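Local atomic coordinates of probable chaperone (Pseudomonas aeruginosa, PDB entry 4JMF), a protein that probably acts as a type III secretion chaperone of the CesT family, binding a partner protein as a dimer to prepare it for export. Residues 3-8 with 91-96; 10-15 with 99-104. One frame throughout, in Å; residues are numbered along the deposited sequence.

Contact 1 (3-8 with 91-96); sequences PLYRAA and QPLQLL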
loop_
_atom_site.group_PDB
_atom_site.type_symbol
_atom_site.label_atom_id
_atom_site.label_comp_id
_atom_site.label_asym_id
_atom_site.label_seq_id
_atom_site.Cartn_x
_atom_site.Cartn_y
_atom_site.Cartn_z
ATOM N N PRO B 3 12.137 -13.367 -14.356
ATOM C CA PRO B 3 13.551 -13.122 -14.038
ATOM C C PRO B 3 13.755 -11.940 -13.095
ATOM O O PRO B 3 14.652 -11.986 -12.246
ATOM C CB PRO B 3 14.159 -12.791 -15.403
ATOM C CG PRO B 3 13.306 -13.507 -16.374
ATOM C CD PRO B 3 11.914 -13.485 -15.810
ATOM N N LEU B 4 12.930 -10.908 -13.236
ATOM C CA LEU B 4 13.051 -9.711 -12.402
ATOM C C LEU B 4 12.610 -9.981 -10.966
ATOM O O LEU B 4 13.140 -9.387 -10.021
ATOM C CB LEU B 4 12.230 -8.558 -12.993
ATOM C CG LEU B 4 12.467 -8.238 -14.474
ATOM C CD1 LEU B 4 11.536 -7.125 -14.954
ATOM C CD2 LEU B 4 13.909 -7.850 -14.702
ATOM N N TYR B 5 11.628 -10.873 -10.806
ATOM C CA TYR B 5 11.188 -11.284 -9.476
ATOM C C TYR B 5 12.251 -12.179 -8.842
ATOM O O TYR B 5 12.604 -12.001 -7.672
ATOM C CB TYR B 5 9.826 -11.994 -9.527
ATOM C CG TYR B 5 9.352 -12.506 -8.183
ATOM C CD1 TYR B 5 8.772 -11.646 -7.263
ATOM C CD2 TYR B 5 9.478 -13.845 -7.838
ATOM C CE1 TYR B 5 8.342 -12.103 -6.032
ATOM C CE2 TYR B 5 9.052 -14.313 -6.608
ATOM C CZ TYR B 5 8.482 -13.431 -5.710
ATOM O OH TYR B 5 8.040 -13.874 -4.475
ATOM N N ARG B 6 12.778 -13.126 -9.608
ATOM C CA ARG B 6 13.836 -13.989 -9.084
ATOM C C ARG B 6 15.030 -13.159 -8.603
ATOM O O ARG B 6 15.590 -13.424 -7.539
ATOM C CB ARG B 6 14.287 -15.020 -10.127
ATOM C CG ARG B 6 15.402 -15.934 -9.621
ATOM C CD ARG B 6 15.866 -16.934 -10.678
ATOM N NE ARG B 6 16.041 -16.333 -12.002
ATOM C CZ ARG B 6 15.292 -16.622 -13.067
ATOM N NH1 ARG B 6 14.309 -17.513 -12.975
ATOM N NH2 ARG B 6 15.530 -16.023 -14.228
ATOM N N ALA B 7 15.390 -12.140 -9.378
ATOM C CA ALA B 7 16.517 -11.279 -9.038
ATOM C C ALA B 7 16.255 -10.508 -7.751
ATOM O O ALA B 7 17.156 -10.345 -6.940
ATOM C CB ALA B 7 16.819 -10.325 -10.179
ATOM N N ALA B 8 15.023 -10.028 -7.568
ATOM C CA ALA B 8 14.659 -9.328 -6.332
ATOM C C ALA B 8 14.726 -10.257 -5.119
ATOM O O ALA B 8 15.247 -9.878 -4.057
ATOM C CB ALA B 8 13.274 -8.715 -6.451
ATOM N N GLN B 91 5.477 -3.670 -3.069
ATOM C CA GLN B 91 6.358 -2.734 -3.745
ATOM C C GLN B 91 6.537 -3.165 -5.181
ATOM O O GLN B 91 6.503 -4.355 -5.478
ATOM C CB GLN B 91 7.716 -2.660 -3.040
ATOM C CG GLN B 91 7.677 -1.968 -1.676
ATOM C CD GLN B 91 7.659 -0.443 -1.783
ATOM O OE1 GLN B 91 8.714 0.207 -1.796
ATOM N NE2 GLN B 91 6.461 0.132 -1.856
ATOM N N PRO B 92 6.710 -2.193 -6.087
ATOM C CA PRO B 92 6.966 -2.543 -7.486
ATOM C C PRO B 92 8.400 -3.024 -7.602
ATOM O O PRO B 92 9.275 -2.446 -6.948
ATOM C CB PRO B 92 6.812 -1.203 -8.220
ATOM C CG PRO B 92 6.261 -0.226 -7.204
ATOM C CD PRO B 92 6.715 -0.736 -5.873
ATOM N N LEU B 93 8.653 -4.066 -8.383
ATOM C CA LEU B 93 10.022 -4.574 -8.519
ATOM C C LEU B 93 11.013 -3.503 -9.003
ATOM O O LEU B 93 12.195 -3.551 -8.665
ATOM C CB LEU B 93 10.046 -5.796 -9.443
ATOM C CG LEU B 93 9.280 -7.031 -8.967
ATOM C CD1 LEU B 93 9.305 -8.138 -10.023
ATOM C CD2 LEU B 93 9.836 -7.553 -7.647
ATOM N N GLN B 94 10.528 -2.525 -9.770
ATOM C CA GLN B 94 11.372 -1.429 -10.281
ATOM C C GLN B 94 12.034 -0.594 -9.193
ATOM O O GLN B 94 13.022 0.086 -9.456
ATOM C CB GLN B 94 10.549 -0.479 -11.154
ATOM C CG GLN B 94 10.269 -0.973 -12.557
ATOM C CD GLN B 94 9.681 -2.372 -12.573
ATOM O OE1 GLN B 94 8.609 -2.626 -11.990
ATOM N NE2 GLN B 94 10.392 -3.302 -13.221
ATOM N N LEU B 95 11.471 -0.614 -7.986
ATOM C CA LEU B 95 11.982 0.208 -6.887
ATOM C C LEU B 95 12.776 -0.602 -5.867
ATOM O O LEU B 95 13.308 -0.051 -4.906
ATOM C CB LEU B 95 10.823 0.897 -6.155
ATOM C CG LEU B 95 10.076 2.038 -6.839
ATOM C CD1 LEU B 95 9.190 2.777 -5.821
ATOM C CD2 LEU B 95 11.066 2.989 -7.487
ATOM N N LEU B 96 12.850 -1.911 -6.059
ATOM C CA LEU B 96 13.392 -2.770 -5.010
ATOM C C LEU B 96 14.834 -3.184 -5.277
ATOM O O LEU B 96 15.094 -4.247 -5.864
ATOM C CB LEU B 96 12.515 -4.007 -4.795
ATOM C CG LEU B 96 11.131 -3.787 -4.164
ATOM C CD1 LEU B 96 10.269 -4.999 -4.388
ATOM C CD2 LEU B 96 11.253 -3.509 -2.668
#

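Contact 2 (10-15 with 99-104); sequences HQLFLA and AQIHHQ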
loop_
_atom_site.group_PDB
_atom_site.type_symbol
_atom_site.label_atom_id
_atom_site.label_comp_id
_atom_site.label_asym_id
_atom_site.label_seq_id
_atom_site.Cartn_x
_atom_site.Cartn_y
_atom_site.Cartn_z
ATOM N N HIS B 10 16.570 -12.871 -4.878
ATOM C CA HIS B 10 18.010 -13.073 -4.662
ATOM C C HIS B 10 18.620 -11.967 -3.790
ATOM O O HIS B 10 19.365 -12.235 -2.823
ATOM C CB HIS B 10 18.722 -13.141 -6.010
ATOM C CG HIS B 10 20.158 -13.564 -5.924
ATOM N ND1 HIS B 10 21.196 -12.665 -5.803
ATOM C CD2 HIS B 10 20.729 -14.791 -5.975
ATOM C CE1 HIS B 10 22.344 -13.320 -5.772
ATOM N NE2 HIS B 10 22.088 -14.610 -5.873
ATOM N N GLN B 11 18.290 -10.721 -4.103
ATOM C CA GLN B 11 18.787 -9.594 -3.307
ATOM C C GLN B 11 18.322 -9.681 -1.860
ATOM O O GLN B 11 19.109 -9.424 -0.938
ATOM C CB GLN B 11 18.352 -8.258 -3.937
ATOM C CG GLN B 11 18.942 -8.051 -5.340
ATOM C CD GLN B 11 20.467 -7.955 -5.315
ATOM O OE1 GLN B 11 21.036 -7.258 -4.474
ATOM N NE2 GLN B 11 21.135 -8.672 -6.230
ATOM N N LEU B 12 17.054 -10.052 -1.646
ATOM C CA LEU B 12 16.549 -10.166 -0.280
ATOM C C LEU B 12 17.312 -11.227 0.487
ATOM O O LEU B 12 17.618 -11.047 1.667
ATOM C CB LEU B 12 15.051 -10.484 -0.258
ATOM C CG LEU B 12 14.411 -10.745 1.113
ATOM C CD1 LEU B 12 14.459 -9.508 2.029
ATOM C CD2 LEU B 12 12.963 -11.180 0.927
ATOM N N PHE B 13 17.620 -12.337 -0.173
ATOM C CA PHE B 13 18.318 -13.410 0.526
ATOM C C PHE B 13 19.762 -13.035 0.885
ATOM O O PHE B 13 20.290 -13.476 1.918
ATOM C CB PHE B 13 18.203 -14.723 -0.256
ATOM C CG PHE B 13 16.909 -15.461 0.013
ATOM C CD1 PHE B 13 16.917 -16.760 0.507
ATOM C CD2 PHE B 13 15.685 -14.825 -0.167
ATOM C CE1 PHE B 13 15.727 -17.424 0.769
ATOM C CE2 PHE B 13 14.486 -15.486 0.100
ATOM C CZ PHE B 13 14.507 -16.781 0.567
ATOM N N LEU B 14 20.383 -12.203 0.052
ATOM C CA LEU B 14 21.684 -11.621 0.389
ATOM C C LEU B 14 21.551 -10.712 1.594
ATOM O O LEU B 14 22.373 -10.756 2.505
ATOM C CB LEU B 14 22.233 -10.807 -0.775
ATOM C CG LEU B 14 22.554 -11.544 -2.059
ATOM C CD1 LEU B 14 23.165 -10.577 -3.089
ATOM C CD2 LEU B 14 23.505 -12.695 -1.761
ATOM N N ALA B 15 20.509 -9.882 1.593
ATOM C CA ALA B 15 20.291 -8.956 2.696
ATOM C C ALA B 15 20.057 -9.693 4.013
ATOM O O ALA B 15 20.549 -9.275 5.056
ATOM C CB ALA B 15 19.134 -8.028 2.389
ATOM N N ALA B 99 18.583 -2.757 -0.363
ATOM C CA ALA B 99 18.171 -2.019 0.830
ATOM C C ALA B 99 16.649 -1.926 0.902
ATOM O O ALA B 99 16.032 -2.139 1.956
ATOM C CB ALA B 99 18.782 -0.626 0.820
ATOM N N GLN B 100 16.038 -1.595 -0.224
ATOM C CA GLN B 100 14.605 -1.375 -0.206
ATOM C C GLN B 100 13.802 -2.660 0.055
ATOM O O GLN B 100 12.823 -2.634 0.810
ATOM C CB GLN B 100 14.154 -0.647 -1.472
ATOM C CG GLN B 100 12.679 -0.250 -1.456
ATOM C CD GLN B 100 12.325 0.734 -0.318
ATOM O OE1 GLN B 100 13.207 1.367 0.293
ATOM N NE2 GLN B 100 11.023 0.871 -0.045
ATOM N N ILE B 101 14.216 -3.782 -0.529
ATOM C CA ILE B 101 13.487 -5.022 -0.288
ATOM C C ILE B 101 13.632 -5.442 1.178
ATOM O O ILE B 101 12.654 -5.857 1.821
ATOM C CB ILE B 101 13.837 -6.136 -1.320
ATOM C CG1 ILE B 101 12.836 -7.290 -1.247
ATOM C CG2 ILE B 101 15.261 -6.672 -1.140
ATOM C CD1 ILE B 101 13.015 -8.313 -2.387
ATOM N N HIS B 102 14.836 -5.264 1.717
ATOM C CA HIS B 102 15.084 -5.490 3.137
ATOM C C HIS B 102 14.143 -4.600 3.953
ATOM O O HIS B 102 13.486 -5.059 4.887
ATOM C CB HIS B 102 16.555 -5.191 3.455
ATOM C CG HIS B 102 16.942 -5.441 4.883
ATOM N ND1 HIS B 102 16.914 -4.452 5.845
ATOM C CD2 HIS B 102 17.400 -6.556 5.501
ATOM C CE1 HIS B 102 17.321 -4.954 6.998
ATOM N NE2 HIS B 102 17.620 -6.228 6.818
ATOM N N HIS B 103 14.069 -3.327 3.585
ATOM C CA HIS B 103 13.196 -2.379 4.280
ATOM C C HIS B 103 11.723 -2.800 4.240
ATOM O O HIS B 103 11.006 -2.671 5.242
ATOM C CB HIS B 103 13.370 -0.974 3.702
ATOM C CG HIS B 103 12.609 0.083 4.438
ATOM N ND1 HIS B 103 13.047 0.627 5.624
ATOM C CD2 HIS B 103 11.431 0.695 4.156
ATOM C CE1 HIS B 103 12.180 1.536 6.040
ATOM N NE2 HIS B 103 11.189 1.594 5.170
ATOM N N GLN B 104 11.267 -3.298 3.091
ATOM C CA GLN B 104 9.871 -3.736 2.969
ATOM C C GLN B 104 9.535 -4.817 3.980
ATOM O O GLN B 104 8.498 -4.760 4.648
ATOM C CB GLN B 104 9.557 -4.251 1.563
ATOM C CG GLN B 104 8.066 -4.553 1.360
ATOM C CD GLN B 104 7.751 -5.124 -0.013
ATOM O OE1 GLN B 104 8.604 -5.135 -0.908
ATOM N NE2 GLN B 104 6.507 -5.600 -0.193
#

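Contact 1 (3-8 with 91-96)
Leu93 carries most of this contact, its isobutyl group meeting Leu4, Tyr5 and Ala8 of the N-terminal helix. The setting is the mixed alpha+beta fold of the CesT-type secretion chaperones, in which that helix packs beside a twisted antiparallel sheet. Walking along 91-96, the first two residues finish strand 85-92, and Pro92 packs on Pro92 of the second subunit, which places the contact close to the dimer interface. The chain then bends into a short 3-10 turn, and Leu93 turns its side chain toward the helix. Its chi1 of -64° sets CG anti to its own carbonyl carbon. The two methyls beyond CG have different partners. Leu93 CD1 rests on the backbone between Leu4 and Tyr5, 3.7 Å from Tyr5 N and 3.9 Å from Leu4 C, and also touches Tyr5 CB at 3.9 Å. Leu93 CD2 lies 3.8 Å from Ala8 CB and approaches the Tyr5 ring obliquely; Ala8 sits one helical turn beyond Leu4. Leu47 of strand 46-53 packs on both Leu93 and Tyr5. Gln94 starts out away from the helix, but a bend at chi2 (52°) turns CD back, and Gln94 NE2 comes to 4.4 Å from Leu4 CD1, a loose approach at an exposed margin. Leu96 points its CB toward the helix without touching it, staying 5.0 Å from Ala8 CB. A backbone hydrogen bond from Leu96 N to Leu93 O, 3.1 Å long, closes the turn.

Contact 2 (10-15 with 99-104)
Leu12 and Ile101 each carry their first side-chain branch anti to the backbone N. In Leu12 chi1 (175°) places CG, from which CD1 extends toward the 99-104 backbone and comes to 4.2 Å from His102 CA. In Ile101 the same setting holds for CG1, and a further extended torsion (chi2 171°) carries CD1 out to Leu12 CB, 3.7 Å away. The other branch of Ile101, CG2, reaches the helix backbone instead, lying 3.8 Å from Leu12 CA, so Leu12 is gripped at its root by two methyls of one residue. The pair illustrates helix-helix packing at a steep crossing: the local axes pass 8.7 Å apart at -75°, and a crossing so steep confines the touching to a short patch. One turn beyond Leu12, Ala15 sets its single methyl against His102: Ala15 CB lies 3.9 Å from His102 CD2 and 4.0 Å from His102 CB, meeting the ring obliquely. One turn before Ala15, Gln11 brings its CB to 4.5 Å from Ile101 CG2, a marginal approach, while its OE1 accepts a hydrogen bond from Arg98 NE. Ile101 continues inward onto Leu47 and Met49 of strand 46-53. At the outer margin His102, like Phe13, packs on an apolar side chain of the other protein in the complex. Across the pair the chemistry is carbon on carbon, aliphatic at Leu12 and Ile101 and methyl against imidazole at Ala15 and His102; for the buried Leu12-Ile101 pair this is consistent with cohesion through shape and exclusion of water.

In the fold
Contacts 1 and 2 hold successive halves of helix 3-15, the first against the end of strand 85-92 and the turn after it, the second against helix 98-114, which follows that turn. Their centres lie about 10 Å apart. Contact 1 is mostly buried and plugs one leucine against helix backbone near the second subunit; contact 2 is partly buried, joins two helices over a short patch, and has a margin touching the other protein of the complex. Both are apolar across their segments. They meet where Ile101 CD1 packs 3.2 Å from Ala8 O, and a probable hydrogen bond from Gln100 NE2 to Gln91 OE1, 3.0 Å, adds a polar tie between strand end and helix.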